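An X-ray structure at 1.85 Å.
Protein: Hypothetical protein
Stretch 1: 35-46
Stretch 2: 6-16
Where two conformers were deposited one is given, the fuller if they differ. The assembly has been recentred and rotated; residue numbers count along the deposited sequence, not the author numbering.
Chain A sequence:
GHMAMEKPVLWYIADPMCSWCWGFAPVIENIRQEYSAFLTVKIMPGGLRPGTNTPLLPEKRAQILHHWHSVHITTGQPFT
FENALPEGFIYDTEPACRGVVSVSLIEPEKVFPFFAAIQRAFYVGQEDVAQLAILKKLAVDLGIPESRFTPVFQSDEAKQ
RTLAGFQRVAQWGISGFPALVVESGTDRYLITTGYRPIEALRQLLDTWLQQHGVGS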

ATOM      1  N   TYR A  35      -7.156 -16.587  -3.081  1.00 42.12           N
ATOM      2  CA  TYR A  35      -8.521 -16.162  -3.375  1.00 42.86           C
ATOM      3  C   TYR A  35      -8.780 -15.539  -4.750  1.00 43.48           C
ATOM      4  O   TYR A  35      -9.917 -15.150  -5.033  1.00 44.75           O
ATOM      5  CB  TYR A  35      -9.012 -15.203  -2.290  1.00 42.42           C
ATOM      6  CG  TYR A  35      -9.193 -15.849  -0.928  1.00 42.70           C
ATOM      7  CD1 TYR A  35     -10.449 -16.289  -0.502  1.00 42.03           C
ATOM      8  CD2 TYR A  35      -8.101 -16.024  -0.080  1.00 42.55           C
ATOM      9  CE1 TYR A  35     -10.617 -16.910   0.755  1.00 42.47           C
ATOM     10  CE2 TYR A  35      -8.244 -16.628   1.159  1.00 42.78           C
ATOM     11  CZ  TYR A  35      -9.499 -17.047   1.583  1.00 40.92           C
ATOM     12  OH  TYR A  35      -9.615 -17.609   2.828  1.00 42.98           O
ATOM     13  N   SER A  36      -7.761 -15.458  -5.605  0.50 43.95           N
ATOM     14  CA  SER A  36      -7.891 -14.676  -6.851  0.50 43.96           C
ATOM     15  C   SER A  36      -8.823 -15.271  -7.910  0.50 44.12           C
ATOM     16  O   SER A  36      -9.149 -14.605  -8.903  0.50 43.82           O
ATOM     17  CB  SER A  36      -6.521 -14.318  -7.435  0.50 44.19           C
ATOM     18  OG  SER A  36      -5.931 -13.277  -6.671  0.50 44.19           O
ATOM     19  N   ALA A  37      -9.255 -16.515  -7.714  1.00 44.19           N
ATOM     20  CA  ALA A  37     -10.283 -17.095  -8.560  1.00 44.05           C
ATOM     21  C   ALA A  37     -11.676 -16.611  -8.152  1.00 44.73           C
ATOM     22  O   ALA A  37     -12.610 -16.713  -8.938  1.00 45.21           O
ATOM     23  CB  ALA A  37     -10.219 -18.635  -8.555  1.00 44.81           C
ATOM     24  N   PHE A  38     -11.793 -16.032  -6.960  1.00 44.63           N
ATOM     25  CA  PHE A  38     -13.090 -15.726  -6.351  1.00 45.55           C
ATOM     26  C   PHE A  38     -13.285 -14.242  -6.031  1.00 45.32           C
ATOM     27  O   PHE A  38     -14.421 -13.774  -5.925  1.00 45.79           O
ATOM     28  CB  PHE A  38     -13.239 -16.546  -5.069  1.00 45.36           C
ATOM     29  CG  PHE A  38     -12.919 -18.002  -5.266  1.00 45.86           C
ATOM     30  CD1 PHE A  38     -13.755 -18.804  -6.044  1.00 45.97           C
ATOM     31  CD2 PHE A  38     -11.771 -18.563  -4.695  1.00 46.02           C
ATOM     32  CE1 PHE A  38     -13.469 -20.149  -6.251  1.00 47.71           C
ATOM     33  CE2 PHE A  38     -11.469 -19.911  -4.904  1.00 45.17           C
ATOM     34  CZ  PHE A  38     -12.328 -20.701  -5.675  1.00 46.51           C
ATOM     35  N   LEU A  39     -12.176 -13.525  -5.871  1.00 44.75           N
ATOM     36  CA  LEU A  39     -12.187 -12.096  -5.565  1.00 44.90           C
ATOM     37  C   LEU A  39     -11.162 -11.392  -6.452  1.00 45.75           C
ATOM     38  O   LEU A  39     -10.077 -11.922  -6.679  1.00 46.01           O
ATOM     39  CB  LEU A  39     -11.825 -11.874  -4.086  1.00 45.32           C
ATOM     40  CG  LEU A  39     -12.819 -12.364  -3.030  1.00 44.81           C
ATOM     41  CD1 LEU A  39     -12.212 -12.338  -1.624  1.00 43.77           C
ATOM     42  CD2 LEU A  39     -14.121 -11.531  -3.091  1.00 43.66           C
ATOM     43  N   THR A  40     -11.490 -10.215  -6.985  1.00 44.92           N
ATOM     44  CA  THR A  40     -10.457  -9.448  -7.697  1.00 45.20           C
ATOM     45  C   THR A  40      -9.800  -8.527  -6.693  1.00 45.67           C
ATOM     46  O   THR A  40     -10.471  -7.658  -6.133  1.00 46.18           O
ATOM     47  CB  THR A  40     -11.015  -8.626  -8.855  1.00 45.53           C
ATOM     48  OG1 THR A  40     -11.771  -9.489  -9.717  1.00 45.05           O
ATOM     49  CG2 THR A  40      -9.863  -7.990  -9.658  1.00 45.38           C
ATOM     50  N   VAL A  41      -8.508  -8.730  -6.455  1.00 45.23           N
ATOM     51  CA  VAL A  41      -7.818  -8.038  -5.351  1.00 44.65           C
ATOM     52  C   VAL A  41      -7.116  -6.822  -5.939  1.00 43.94           C
ATOM     53  O   VAL A  41      -6.336  -6.952  -6.888  1.00 42.77           O
ATOM     54  CB  VAL A  41      -6.814  -8.930  -4.551  1.00 45.89           C
ATOM     55  CG1 VAL A  41      -6.329  -8.159  -3.327  1.00 46.68           C
ATOM     56  CG2 VAL A  41      -7.483 -10.244  -4.058  1.00 43.55           C
ATOM     57  N   LYS A  42      -7.457  -5.633  -5.432  1.00 42.77           N
ATOM     58  CA  LYS A  42      -6.961  -4.378  -6.025  1.00 43.17           C
ATOM     59  C   LYS A  42      -6.450  -3.445  -4.926  1.00 43.07           C
ATOM     60  O   LYS A  42      -6.843  -3.592  -3.799  1.00 43.33           O
ATOM     61  CB  LYS A  42      -8.070  -3.690  -6.809  1.00 42.62           C
ATOM     62  CG  LYS A  42      -8.589  -4.458  -8.032  1.00 43.43           C
ATOM     63  CD  LYS A  42      -9.763  -3.760  -8.726  1.00 45.45           C
ATOM     64  CE  LYS A  42      -9.351  -2.507  -9.439  1.00 50.42           C
ATOM     65  NZ  LYS A  42     -10.461  -2.001 -10.334  1.00 53.04           N
ATOM     66  N   ILE A  43      -5.571  -2.494  -5.254  1.00 43.40           N
ATOM     67  CA  ILE A  43      -5.052  -1.578  -4.215  1.00 43.52           C
ATOM     68  C   ILE A  43      -5.744  -0.232  -4.389  1.00 43.58           C
ATOM     69  O   ILE A  43      -5.885   0.256  -5.520  1.00 41.74           O
ATOM     70  CB  ILE A  43      -3.505  -1.371  -4.296  1.00 43.28           C
ATOM     71  CG1 ILE A  43      -2.774  -2.686  -4.064  1.00 44.44           C
ATOM     72  CG2 ILE A  43      -3.004  -0.346  -3.202  1.00 42.70           C
ATOM     73  CD1 ILE A  43      -1.246  -2.552  -4.084  1.00 44.40           C
HETATM   74  N   MSE A  44      -6.186   0.339  -3.267  1.00 43.95           N
HETATM   75  CA  MSE A  44      -6.649   1.720  -3.189  1.00 45.94           C
HETATM   76  C   MSE A  44      -5.691   2.447  -2.224  1.00 43.54           C
HETATM   77  O   MSE A  44      -5.835   2.363  -0.989  1.00 42.24           O
HETATM   78  CB  MSE A  44      -8.108   1.793  -2.708  1.00 45.95           C
HETATM   79  CG  MSE A  44      -8.773   3.134  -3.022  1.00 48.63           C
HETATM   80 SE   MSE A  44     -10.609   3.255  -2.341  1.00 57.61          SE
HETATM   81  CE  MSE A  44     -11.489   2.227  -3.749  1.00 51.99           C
ATOM     82  N   PRO A  45      -4.667   3.116  -2.775  1.00 42.13           N
ATOM     83  CA  PRO A  45      -3.713   3.817  -1.906  1.00 41.54           C
ATOM     84  C   PRO A  45      -4.411   4.853  -0.985  1.00 40.97           C
ATOM     85  O   PRO A  45      -5.202   5.677  -1.458  1.00 40.27           O
ATOM     86  CB  PRO A  45      -2.767   4.515  -2.920  1.00 41.51           C
ATOM     87  CG  PRO A  45      -2.830   3.596  -4.135  1.00 41.21           C
ATOM     88  CD  PRO A  45      -4.298   3.257  -4.203  1.00 42.16           C
ATOM     89  N   GLY A  46      -4.124   4.785   0.319  1.00 40.46           N
ATOM     90  CA  GLY A  46      -4.717   5.700   1.317  1.00 41.66           C
ATOM     91  C   GLY A  46      -4.197   5.337   2.711  1.00 43.02           C
ATOM     92  O   GLY A  46      -3.385   4.385   2.862  1.00 44.00           O
TER
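Stretch 2, residues 6-16: EKPVLWYIADP

The most distinctive feature of this contact is a selenomethionine methyl seated on an indole: Met 44 CE lies 3.6 Å from the centroid of the six-membered ring of Trp 11, only 8° off the ring normal, which identifies a CH-pi contact over the face. The nearest ring atom agrees, with Met 44 CE to Trp 11 CD2 at 3.6 Å. Met 44 SE stands farther back and oblique, 5.2 Å from the same centroid, so the methyl rather than the selenium makes the close approach. Trp 11, with chi1 at -68° (m), brings the end of its side chain nearer to stretch 1 than its CA-to-CB direction suggests, and its CZ3 also comes within 3.7 Å of Lys 42 CB.

Beneath this pairing, stretch 2 runs beside stretch 1 as a parallel strand. The axes of the two strands approach to 4.5 Å and their N-to-C directions differ by 31°, with a signed crossing angle of -31°. Extended phi/psi values, such as -108/107 for Leu 10 and -104/135 for Ile 43, fit this assignment. The register is one-to-one: the CA atoms of Thr 40 and Val 9 are 4.6 Å apart, those of Val 41 and Leu 10 4.7 Å, those of Lys 42 and Trp 11 5.1 Å, and those of Ile 43 and Tyr 12 4.7 Å.

The hydrogen bonds alternate in direction, as a parallel ladder requires. Thr 40 N donates to Pro 8 O (2.8 Å), and Leu 10 N to Thr 40 O (2.8 Å); Lys 42 N then reaches Leu 10 O (2.9 Å), while Tyr 12 N returns to Lys 42 O at 2.7 Å and a nearly straight 177°. Met 44 N to Tyr 12 O follows at 2.9 Å. Beyond it the ladder loosens, because Ala 14 N to Met 44 O is a weak bond of 3.5 Å, yet Gly 46 N still donates to Ala 14 O at 3.0 Å.

Alternation sorts the side chains. The face with Trp 11 and Met 44 also carries Val 9, Thr 40 and Lys 42, whose CD lies 3.8 Å from Val 9 CG1. On the other face, Val 41 CG2 meets Leu 10 CD2 at 4.1 Å, and Ile 43 CG1 meets the edge of the Tyr 12 ring, 4.1 Å from CD2.

Ahead of the strands, Leu 39 CD2 packs 3.6 Å from Pro 8 CB. Lys 7 NZ donates to Ser 36 O at 2.6 Å, and a water links Lys 7 O (2.9 Å from the water O) to Thr 40 OG1 (2.6 Å from it).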

ATOM      1  N   GLU A   6     -19.278 -11.510 -12.848  1.00 54.88           N
ATOM      2  CA  GLU A   6     -18.501 -10.394 -12.207  1.00 54.99           C
ATOM      3  C   GLU A   6     -18.092 -10.696 -10.764  1.00 53.60           C
ATOM      4  O   GLU A   6     -18.935 -10.791  -9.862  1.00 54.06           O
ATOM      5  CB  GLU A   6     -19.293  -9.081 -12.270  1.00 55.73           C
ATOM      6  CG  GLU A   6     -18.516  -7.845 -11.793  1.00 58.96           C
ATOM      7  CD  GLU A   6     -17.432  -7.381 -12.776  1.00 62.66           C
ATOM      8  OE1 GLU A   6     -17.351  -7.927 -13.902  1.00 64.50           O
ATOM      9  OE2 GLU A   6     -16.660  -6.457 -12.418  1.00 63.97           O
ATOM     10  N   LYS A   7     -16.788 -10.837 -10.549  1.00 51.71           N
ATOM     11  CA  LYS A   7     -16.268 -11.132  -9.235  1.00 49.94           C
ATOM     12  C   LYS A   7     -16.356  -9.922  -8.324  1.00 47.90           C
ATOM     13  O   LYS A   7     -16.176  -8.795  -8.778  1.00 47.01           O
ATOM     14  CB  LYS A   7     -14.809 -11.578  -9.319  1.00 50.47           C
ATOM     15  CG  LYS A   7     -14.649 -13.011  -9.742  1.00 53.45           C
ATOM     16  CD  LYS A   7     -13.243 -13.480  -9.492  1.00 55.69           C
ATOM     17  CE  LYS A   7     -12.290 -12.702 -10.315  1.00 57.41           C
ATOM     18  NZ  LYS A   7     -11.007 -13.428 -10.372  1.00 61.18           N
ATOM     19  N   PRO A   8     -16.609 -10.163  -7.023  1.00 46.24           N
ATOM     20  CA  PRO A   8     -16.489  -9.115  -6.037  1.00 45.37           C
ATOM     21  C   PRO A   8     -15.054  -8.611  -6.023  1.00 45.12           C
ATOM     22  O   PRO A   8     -14.132  -9.353  -6.406  1.00 45.61           O
ATOM     23  CB  PRO A   8     -16.796  -9.834  -4.724  1.00 45.06           C
ATOM     24  CG  PRO A   8     -17.655 -10.977  -5.118  1.00 46.04           C
ATOM     25  CD  PRO A   8     -17.051 -11.432  -6.415  1.00 46.02           C
ATOM     26  N   VAL A   9     -14.870  -7.372  -5.582  1.00 43.95           N
ATOM     27  CA  VAL A   9     -13.549  -6.768  -5.535  1.00 43.70           C
ATOM     28  C   VAL A   9     -13.161  -6.700  -4.078  1.00 43.23           C
ATOM     29  O   VAL A   9     -13.971  -6.316  -3.222  1.00 42.65           O
ATOM     30  CB  VAL A   9     -13.524  -5.327  -6.161  1.00 43.75           C
ATOM     31  CG1 VAL A   9     -12.170  -4.649  -5.917  1.00 42.82           C
ATOM     32  CG2 VAL A   9     -13.846  -5.356  -7.652  1.00 43.43           C
ATOM     33  N   LEU A  10     -11.931  -7.098  -3.804  1.00 43.33           N
ATOM     34  CA  LEU A  10     -11.364  -6.991  -2.471  1.00 42.48           C
ATOM     35  C   LEU A  10     -10.348  -5.858  -2.577  1.00 42.56           C
ATOM     36  O   LEU A  10      -9.291  -5.988  -3.246  1.00 42.10           O
ATOM     37  CB  LEU A  10     -10.702  -8.316  -2.033  1.00 42.83           C
ATOM     38  CG  LEU A  10      -9.994  -8.267  -0.653  1.00 43.62           C
ATOM     39  CD1 LEU A  10     -10.974  -8.008   0.492  1.00 41.43           C
ATOM     40  CD2 LEU A  10      -9.170  -9.543  -0.368  1.00 42.92           C
ATOM     41  N   TRP A  11     -10.720  -4.727  -1.991  1.00 41.28           N
ATOM     42  CA  TRP A  11      -9.841  -3.555  -1.932  1.00 42.27           C
ATOM     43  C   TRP A  11      -8.826  -3.646  -0.789  1.00 41.99           C
ATOM     44  O   TRP A  11      -9.206  -3.738   0.388  1.00 41.99           O
ATOM     45  CB  TRP A  11     -10.667  -2.268  -1.772  1.00 41.33           C
ATOM     46  CG  TRP A  11     -11.495  -1.916  -2.956  1.00 43.03           C
ATOM     47  CD1 TRP A  11     -12.851  -2.054  -3.088  1.00 42.48           C
ATOM     48  CD2 TRP A  11     -11.025  -1.358  -4.192  1.00 42.17           C
ATOM     49  NE1 TRP A  11     -13.259  -1.608  -4.335  1.00 43.12           N
ATOM     50  CE2 TRP A  11     -12.158  -1.171  -5.025  1.00 43.11           C
ATOM     51  CE3 TRP A  11      -9.753  -1.001  -4.676  1.00 43.17           C
ATOM     52  CZ2 TRP A  11     -12.060  -0.649  -6.331  1.00 43.00           C
ATOM     53  CZ3 TRP A  11      -9.660  -0.461  -5.973  1.00 41.58           C
ATOM     54  CH2 TRP A  11     -10.805  -0.301  -6.777  1.00 42.90           C
ATOM     55  N   TYR A  12      -7.557  -3.572  -1.145  1.00 41.81           N
ATOM     56  CA  TYR A  12      -6.488  -3.445  -0.171  1.00 43.21           C
ATOM     57  C   TYR A  12      -6.163  -1.959  -0.007  1.00 42.42           C
ATOM     58  O   TYR A  12      -5.662  -1.324  -0.933  1.00 42.34           O
ATOM     59  CB  TYR A  12      -5.248  -4.237  -0.636  1.00 43.63           C
ATOM     60  CG  TYR A  12      -4.062  -4.157   0.301  1.00 45.13           C
ATOM     61  CD1 TYR A  12      -4.216  -4.322   1.682  1.00 49.33           C
ATOM     62  CD2 TYR A  12      -2.799  -3.929  -0.203  1.00 45.54           C
ATOM     63  CE1 TYR A  12      -3.090  -4.285   2.545  1.00 49.86           C
ATOM     64  CE2 TYR A  12      -1.649  -3.870   0.644  1.00 48.07           C
ATOM     65  CZ  TYR A  12      -1.823  -4.037   2.006  1.00 47.59           C
ATOM     66  OH  TYR A  12      -0.717  -3.990   2.821  1.00 49.17           O
ATOM     67  N   ILE A  13      -6.510  -1.409   1.160  1.00 41.49           N
ATOM     68  CA  ILE A  13      -6.398   0.018   1.386  1.00 41.66           C
ATOM     69  C   ILE A  13      -5.157   0.205   2.231  1.00 42.42           C
ATOM     70  O   ILE A  13      -5.119  -0.170   3.423  1.00 42.37           O
ATOM     71  CB  ILE A  13      -7.657   0.611   2.089  1.00 41.56           C
ATOM     72  CG1 ILE A  13      -8.921   0.337   1.241  1.00 38.74           C
ATOM     73  CG2 ILE A  13      -7.482   2.095   2.304  1.00 39.03           C
ATOM     74  CD1 ILE A  13     -10.249   0.672   1.917  1.00 43.15           C
ATOM     75  N   ALA A  14      -4.146   0.782   1.602  1.00 42.41           N
ATOM     76  CA  ALA A  14      -2.783   0.758   2.152  1.00 42.77           C
ATOM     77  C   ALA A  14      -1.935   1.856   1.571  1.00 42.53           C
ATOM     78  O   ALA A  14      -2.256   2.409   0.515  1.00 42.81           O
ATOM     79  CB  ALA A  14      -2.137  -0.584   1.932  1.00 43.24           C
ATOM     80  N   ASP A  15      -0.868   2.177   2.282  1.00 42.71           N
ATOM     81  CA  ASP A  15       0.100   3.167   1.862  1.00 43.67           C
ATOM     82  C   ASP A  15       1.474   2.505   1.969  1.00 44.06           C
ATOM     83  O   ASP A  15       1.771   1.892   3.001  1.00 44.52           O
ATOM     84  CB  ASP A  15       0.034   4.349   2.835  1.00 44.89           C
ATOM     85  CG  ASP A  15       0.890   5.513   2.391  1.00 45.70           C
ATOM     86  OD1 ASP A  15       2.131   5.353   2.310  1.00 46.08           O
ATOM     87  OD2 ASP A  15       0.317   6.598   2.100  1.00 50.14           O
ATOM     88  N   PRO A  16       2.315   2.621   0.919  1.00 44.48           N
ATOM     89  CA  PRO A  16       3.680   2.060   0.908  1.00 45.25           C
ATOM     90  C   PRO A  16       4.553   2.534   2.092  1.00 45.97           C
ATOM     91  O   PRO A  16       5.503   1.839   2.457  1.00 46.84           O
ATOM     92  CB  PRO A  16       4.294   2.652  -0.372  1.00 45.43           C
ATOM     93  CG  PRO A  16       3.173   3.053  -1.206  1.00 45.35           C
ATOM     94  CD  PRO A  16       2.021   3.373  -0.316  1.00 44.31           C
TER
HETATM   95  O   HOH W   1     -13.916  -8.294 -10.529  1.00 55.68           O